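PDB 4P78: HicB3 antitoxin from Yersinia pestis, which binds the HicA3 toxin in a toxin-antitoxin complex and probably neutralises it, as antitoxins of the HicB family do. Local coordinates for residues Phe6-Lys9 against Phe14-Tyr17; Gly16-Pro19 against Gly23-Phe26. All blocks are in the same frame, centred on the assembly; numbering follows the deposited sequence.

Interaction 1 (Phe6-Lys9 against Phe14-Tyr17); sequences FIFK and FDGY
The Y17 ring receives F6 on one face: F6 CB lies over it, displaced toward the rim, 4.3 Å from the centroid of the Y17 ring and 22° from its normal. In return, Y17 OH reaches the edge of the F6 ring in its plane, 3.7 Å from F6 CD2. F8 completes the aromatic cluster, its CE2 3.5 Å from Y17 CE2, but these two rings, though near parallel, are slid apart and barely overlap. Y17 CG is tucked between its own backbone N and carbonyl carbon (chi1 49°), which turns the phenol over the facing strand. At the edge of the F8 ring lie D15 O and G16 CA. On the other face of the sheet K9 folds over F14: CE makes a CH-pi contact, and NZ stands 4.5 Å from the centroid of the F14 ring, 16° from its normal, a cation-pi geometry, while the same NZ hydrogen-bonds to G13 O.

Two antiparallel hydrogen-bonded pairs, F6 with Y17 and F8 with D15, fix the register; F8 N to D15 O is the shortest of their four bonds at 2.7 Å. Between them G16 comes close enough for its CA to lie 3.0 Å from F6 O, a CA-H...O contact. D15 OD2 is hydrogen-bonded to S50 OG of the HicA3 toxin chain.

F6 and Y17 pack on R71 of helix 70-75, whereas I7 and F14 face I34 of helix 31-52, with the F14 ring stacked on F31. Backbone hydrogen bonds between I7 and I78 and between G16 and F26 extend the sheet to strands 78-83 and 25-28.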
ATOM      1  N   PHE A   6       6.111  -1.562   3.481  1.00 20.49           N
ATOM      2  CA  PHE A   6       6.135  -0.113   3.659  1.00 21.07           C
ATOM      3  C   PHE A   6       7.327   0.385   2.869  1.00 23.59           C
ATOM      4  O   PHE A   6       8.440  -0.095   3.089  1.00 22.49           O
ATOM      5  CB  PHE A   6       6.281   0.299   5.137  1.00 21.82           C
ATOM      6  CG  PHE A   6       5.055   0.092   5.975  1.00 18.64           C
ATOM      7  CD1 PHE A   6       3.886  -0.420   5.434  1.00 19.51           C
ATOM      8  CD2 PHE A   6       5.069   0.431   7.316  1.00 21.16           C
ATOM      9  CE1 PHE A   6       2.771  -0.596   6.220  1.00 22.08           C
ATOM     10  CE2 PHE A   6       3.950   0.261   8.105  1.00 20.46           C
ATOM     11  CZ  PHE A   6       2.803  -0.250   7.555  1.00 20.21           C
ATOM     12  N   ILE A   7       7.127   1.319   1.937  1.00 23.31           N
ATOM     13  CA  ILE A   7       8.275   1.826   1.212  1.00 22.11           C
ATOM     14  C   ILE A   7       8.405   3.348   1.252  1.00 27.77           C
ATOM     15  O   ILE A   7       7.431   4.085   1.433  1.00 27.56           O
ATOM     16  CB  ILE A   7       8.277   1.361  -0.261  1.00 23.69           C
ATOM     17  CG1 ILE A   7       7.196   2.047  -1.071  1.00 28.86           C
ATOM     18  CG2 ILE A   7       8.145  -0.154  -0.358  1.00 27.46           C
ATOM     19  CD1 ILE A   7       7.246   1.670  -2.531  1.00 33.50           C
ATOM     20  N   PHE A   8       9.641   3.790   1.060  1.00 23.83           N
ATOM     21  CA  PHE A   8      10.039   5.172   1.257  1.00 25.08           C
ATOM     22  C   PHE A   8      10.940   5.580   0.114  1.00 26.43           C
ATOM     23  O   PHE A   8      11.767   4.788  -0.346  1.00 26.22           O
ATOM     24  CB  PHE A   8      10.763   5.341   2.595  1.00 22.07           C
ATOM     25  CG  PHE A   8       9.978   4.856   3.762  1.00 27.28           C
ATOM     26  CD1 PHE A   8       9.171   5.724   4.480  1.00 26.07           C
ATOM     27  CD2 PHE A   8      10.024   3.520   4.134  1.00 23.89           C
ATOM     28  CE1 PHE A   8       8.438   5.266   5.561  1.00 25.31           C
ATOM     29  CE2 PHE A   8       9.282   3.067   5.203  1.00 21.98           C
ATOM     30  CZ  PHE A   8       8.484   3.946   5.914  1.00 22.37           C
ATOM     31  N   LYS A   9      10.779   6.810  -0.354  1.00 29.44           N
ATOM     32  CA  LYS A   9      11.594   7.316  -1.457  1.00 32.66           C
ATOM     33  C   LYS A   9      13.056   7.531  -1.052  1.00 31.26           C
ATOM     34  O   LYS A   9      13.331   8.067   0.016  1.00 32.63           O
ATOM     35  CB  LYS A   9      11.005   8.622  -1.979  1.00 32.76           C
ATOM     36  CG  LYS A   9      10.678   8.591  -3.453  1.00 39.47           C
ATOM     37  CD  LYS A   9      11.932   8.476  -4.266  1.00 40.75           C
ATOM     38  CE  LYS A   9      11.646   7.972  -5.673  1.00 40.80           C
ATOM     39  NZ  LYS A   9      12.918   7.593  -6.356  1.00 43.16           N
ATOM     40  N   PHE A  14      13.719   3.432  -4.144  1.00 30.81           N
ATOM     41  CA  PHE A  14      12.952   3.194  -2.924  1.00 25.86           C
ATOM     42  C   PHE A  14      13.622   2.182  -2.001  1.00 25.05           C
ATOM     43  O   PHE A  14      14.381   1.323  -2.444  1.00 23.38           O
ATOM     44  CB  PHE A  14      11.549   2.682  -3.247  1.00 32.23           C
ATOM     45  CG  PHE A  14      10.820   3.498  -4.277  1.00 38.54           C
ATOM     46  CD1 PHE A  14      10.016   4.554  -3.893  1.00 36.72           C
ATOM     47  CD2 PHE A  14      10.931   3.195  -5.628  1.00 38.65           C
ATOM     48  CE1 PHE A  14       9.335   5.301  -4.839  1.00 40.15           C
ATOM     49  CE2 PHE A  14      10.258   3.940  -6.578  1.00 39.39           C
ATOM     50  CZ  PHE A  14       9.460   4.991  -6.180  1.00 40.91           C
ATOM     51  N   ASP A  15      13.304   2.263  -0.716  1.00 24.44           N
ATOM     52  CA  ASP A  15      13.573   1.141   0.176  1.00 24.30           C
ATOM     53  C   ASP A  15      12.428   0.997   1.162  1.00 22.70           C
ATOM     54  O   ASP A  15      11.494   1.808   1.160  1.00 24.60           O
ATOM     55  CB  ASP A  15      14.924   1.311   0.887  1.00 22.06           C
ATOM     56  CG  ASP A  15      15.008   2.577   1.731  1.00 27.32           C
ATOM     57  OD1 ASP A  15      16.138   3.059   1.945  1.00 27.30           O
ATOM     58  OD2 ASP A  15      13.969   3.086   2.209  1.00 26.46           O
ATOM     59  N   GLY A  16      12.478  -0.043   1.988  1.00 20.88           N
ATOM     60  CA  GLY A  16      11.480  -0.212   3.019  1.00 20.32           C
ATOM     61  C   GLY A  16      11.609  -1.539   3.728  1.00 22.31           C
ATOM     62  O   GLY A  16      12.680  -2.136   3.742  1.00 20.58           O
ATOM     63  N   TYR A  17      10.506  -1.998   4.306  1.00 21.75           N
ATOM     64  CA  TYR A  17      10.508  -3.208   5.122  1.00 24.26           C
ATOM     65  C   TYR A  17       9.117  -3.830   5.131  1.00 22.97           C
ATOM     66  O   TYR A  17       8.145  -3.192   4.708  1.00 20.32           O
ATOM     67  CB  TYR A  17      10.968  -2.894   6.556  1.00 20.00           C
ATOM     68  CG  TYR A  17      10.250  -1.706   7.174  1.00 21.48           C
ATOM     69  CD1 TYR A  17       9.031  -1.870   7.839  1.00 20.98           C
ATOM     70  CD2 TYR A  17      10.788  -0.419   7.094  1.00 20.31           C
ATOM     71  CE1 TYR A  17       8.367  -0.787   8.402  1.00 21.32           C
ATOM     72  CE2 TYR A  17      10.126   0.669   7.645  1.00 20.08           C
ATOM     73  CZ  TYR A  17       8.917   0.479   8.296  1.00 21.59           C
ATOM     74  OH  TYR A  17       8.265   1.555   8.855  1.00 21.75           O
TER

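Interaction 2 (Gly16-Pro19 against Gly23-Phe26); sequences GYFP and GCFF
F26 lays one ring face over the peptide of G16, whose O is 3.6 Å above the plane of the F26 ring and over its centre. Further round the same ring, F26 CE2 comes to 3.4 Å from Y17 CA, so the phenylalanine spans the backbone of the facing strand. Its chi1 of 51° places CG between backbone N and carbonyl carbon and swings the ring across that strand. The edge of F26 is also turned toward the face of F18 in an offset edge-to-face pair, centroids 5.3 Å apart and planes at 73°. C24 approaches the F18 ring obliquely through sulfur, with SG 3.5 Å from F18 CD2. On the opposite face of the sheet, F25 CD1 packs 3.6 Å from Y17 CB, and the two side chains run side by side.

The backbone holds these groups in place. G16 and F26 exchange two hydrogen bonds, G16 N to F26 O being 3.0 Å; in both, the donor is tilted out of the carbonyl plane by nearly 30°. A longer bond, F18 N to C24 O at 3.3 Å, continues the pairing toward the turn.

Farther out, F26 meets I34 and N37, F18 meets A38 and C24 meets H45, all on helix 31-52, while I5 of strand 2-9 packs against both F18 and F26. F25 lies instead against L53 of the HicA3 toxin chain, which also shares backbone hydrogen bonds with G23 and F25. A beta hairpin with F26 packed under helix 31-52 and Y17 and F25 on the other face fits the antiparallel meander of the partial RNase H-like fold found in HicB antitoxins.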
ATOM      1  N   GLY A  16      12.478  -0.043   1.988  1.00 20.88           N
ATOM      2  CA  GLY A  16      11.480  -0.212   3.019  1.00 20.32           C
ATOM      3  C   GLY A  16      11.609  -1.539   3.728  1.00 22.31           C
ATOM      4  O   GLY A  16      12.680  -2.136   3.742  1.00 20.58           O
ATOM      5  N   TYR A  17      10.506  -1.998   4.306  1.00 21.75           N
ATOM      6  CA  TYR A  17      10.508  -3.208   5.122  1.00 24.26           C
ATOM      7  C   TYR A  17       9.117  -3.830   5.131  1.00 22.97           C
ATOM      8  O   TYR A  17       8.145  -3.192   4.708  1.00 20.32           O
ATOM      9  CB  TYR A  17      10.968  -2.894   6.556  1.00 20.00           C
ATOM     10  CG  TYR A  17      10.250  -1.706   7.174  1.00 21.48           C
ATOM     11  CD1 TYR A  17       9.031  -1.870   7.839  1.00 20.98           C
ATOM     12  CD2 TYR A  17      10.788  -0.419   7.094  1.00 20.31           C
ATOM     13  CE1 TYR A  17       8.367  -0.787   8.402  1.00 21.32           C
ATOM     14  CE2 TYR A  17      10.126   0.669   7.645  1.00 20.08           C
ATOM     15  CZ  TYR A  17       8.917   0.479   8.296  1.00 21.59           C
ATOM     16  OH  TYR A  17       8.265   1.555   8.855  1.00 21.75           O
ATOM     17  N   PHE A  18       9.040  -5.079   5.576  1.00 20.06           N
ATOM     18  CA  PHE A  18       7.766  -5.735   5.843  1.00 22.87           C
ATOM     19  C   PHE A  18       7.294  -5.310   7.223  1.00 22.48           C
ATOM     20  O   PHE A  18       7.971  -5.588   8.215  1.00 21.63           O
ATOM     21  CB  PHE A  18       7.904  -7.264   5.796  1.00 21.39           C
ATOM     22  CG  PHE A  18       8.231  -7.824   4.426  1.00 24.28           C
ATOM     23  CD1 PHE A  18       7.219  -8.247   3.570  1.00 22.36           C
ATOM     24  CD2 PHE A  18       9.543  -7.963   4.012  1.00 23.00           C
ATOM     25  CE1 PHE A  18       7.513  -8.789   2.334  1.00 21.21           C
ATOM     26  CE2 PHE A  18       9.840  -8.499   2.769  1.00 23.53           C
ATOM     27  CZ  PHE A  18       8.822  -8.914   1.932  1.00 24.67           C
ATOM     28  N   PRO A  19       6.139  -4.637   7.306  1.00 24.38           N
ATOM     29  CA  PRO A  19       5.671  -4.226   8.638  1.00 21.52           C
ATOM     30  C   PRO A  19       5.345  -5.419   9.549  1.00 21.82           C
ATOM     31  O   PRO A  19       5.353  -5.267  10.762  1.00 25.20           O
ATOM     32  CB  PRO A  19       4.404  -3.408   8.324  1.00 23.28           C
ATOM     33  CG  PRO A  19       3.912  -3.977   7.021  1.00 23.72           C
ATOM     34  CD  PRO A  19       5.186  -4.260   6.247  1.00 23.02           C
ATOM     35  N   GLY A  23      12.694  -6.363  11.101  1.00 26.05           N
ATOM     36  CA  GLY A  23      14.092  -6.506  10.728  1.00 23.87           C
ATOM     37  C   GLY A  23      14.305  -6.870   9.274  1.00 22.01           C
ATOM     38  O   GLY A  23      15.445  -6.954   8.806  1.00 21.50           O
ATOM     39  N   CYS A  24      13.221  -7.089   8.537  1.00 20.28           N
ATOM     40  CA  CYS A  24      13.379  -7.513   7.147  1.00 19.82           C
ATOM     41  C   CYS A  24      13.298  -6.322   6.196  1.00 23.67           C
ATOM     42  O   CYS A  24      12.191  -5.866   5.860  1.00 19.83           O
ATOM     43  CB  CYS A  24      12.320  -8.550   6.784  1.00 21.27           C
ATOM     44  SG  CYS A  24      12.579  -9.314   5.165  1.00 25.15           S
ATOM     45  N   PHE A  25      14.463  -5.838   5.757  1.00 20.91           N
ATOM     46  CA  PHE A  25      14.557  -4.649   4.904  1.00 22.01           C
ATOM     47  C   PHE A  25      14.940  -5.002   3.463  1.00 24.19           C
ATOM     48  O   PHE A  25      15.473  -6.072   3.193  1.00 22.55           O
ATOM     49  CB  PHE A  25      15.583  -3.651   5.467  1.00 20.55           C
ATOM     50  CG  PHE A  25      15.284  -3.176   6.873  1.00 23.52           C
ATOM     51  CD1 PHE A  25      14.476  -2.070   7.090  1.00 21.33           C
ATOM     52  CD2 PHE A  25      15.848  -3.817   7.976  1.00 22.18           C
ATOM     53  CE1 PHE A  25      14.213  -1.623   8.385  1.00 22.75           C
ATOM     54  CE2 PHE A  25      15.593  -3.376   9.258  1.00 21.24           C
ATOM     55  CZ  PHE A  25      14.782  -2.278   9.469  1.00 20.66           C
ATOM     56  N   PHE A  26      14.678  -4.083   2.544  1.00 20.19           N
ATOM     57  CA  PHE A  26      14.905  -4.325   1.123  1.00 23.91           C
ATOM     58  C   PHE A  26      14.967  -2.989   0.413  1.00 23.35           C
ATOM     59  O   PHE A  26      14.630  -1.965   1.005  1.00 22.99           O
ATOM     60  CB  PHE A  26      13.792  -5.187   0.524  1.00 23.24           C
ATOM     61  CG  PHE A  26      12.414  -4.671   0.836  1.00 25.32           C
ATOM     62  CD1 PHE A  26      11.890  -3.600   0.140  1.00 22.18           C
ATOM     63  CD2 PHE A  26      11.669  -5.232   1.852  1.00 22.49           C
ATOM     64  CE1 PHE A  26      10.633  -3.103   0.445  1.00 28.31           C
ATOM     65  CE2 PHE A  26      10.414  -4.752   2.150  1.00 22.96           C
ATOM     66  CZ  PHE A  26       9.900  -3.681   1.450  1.00 22.68           C
TER

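How the interactions relate
From the N terminus the chain first runs along strand 2-9, turns after K9, and returns through residues 14-17, so interaction 1 closes a hairpin with four intervening residues. After three intervening residues beyond P19 it enters 23-26, and interaction 2 closes the next hairpin. The loops follow one another without nesting or crossing; G16 and Y17 belong to both contacts, making strand 14-17 the shared middle strand of a meander. Direct packing also joins outer partners: I7 CG2 lies 3.9 Å from F26 CE1, and F6 CZ 3.6 Å from P19 CB. Together the contacts bind strands 2-9, 14-17 and 25-28 between helix 31-52 on one face and helix 70-75 with the toxin on the other.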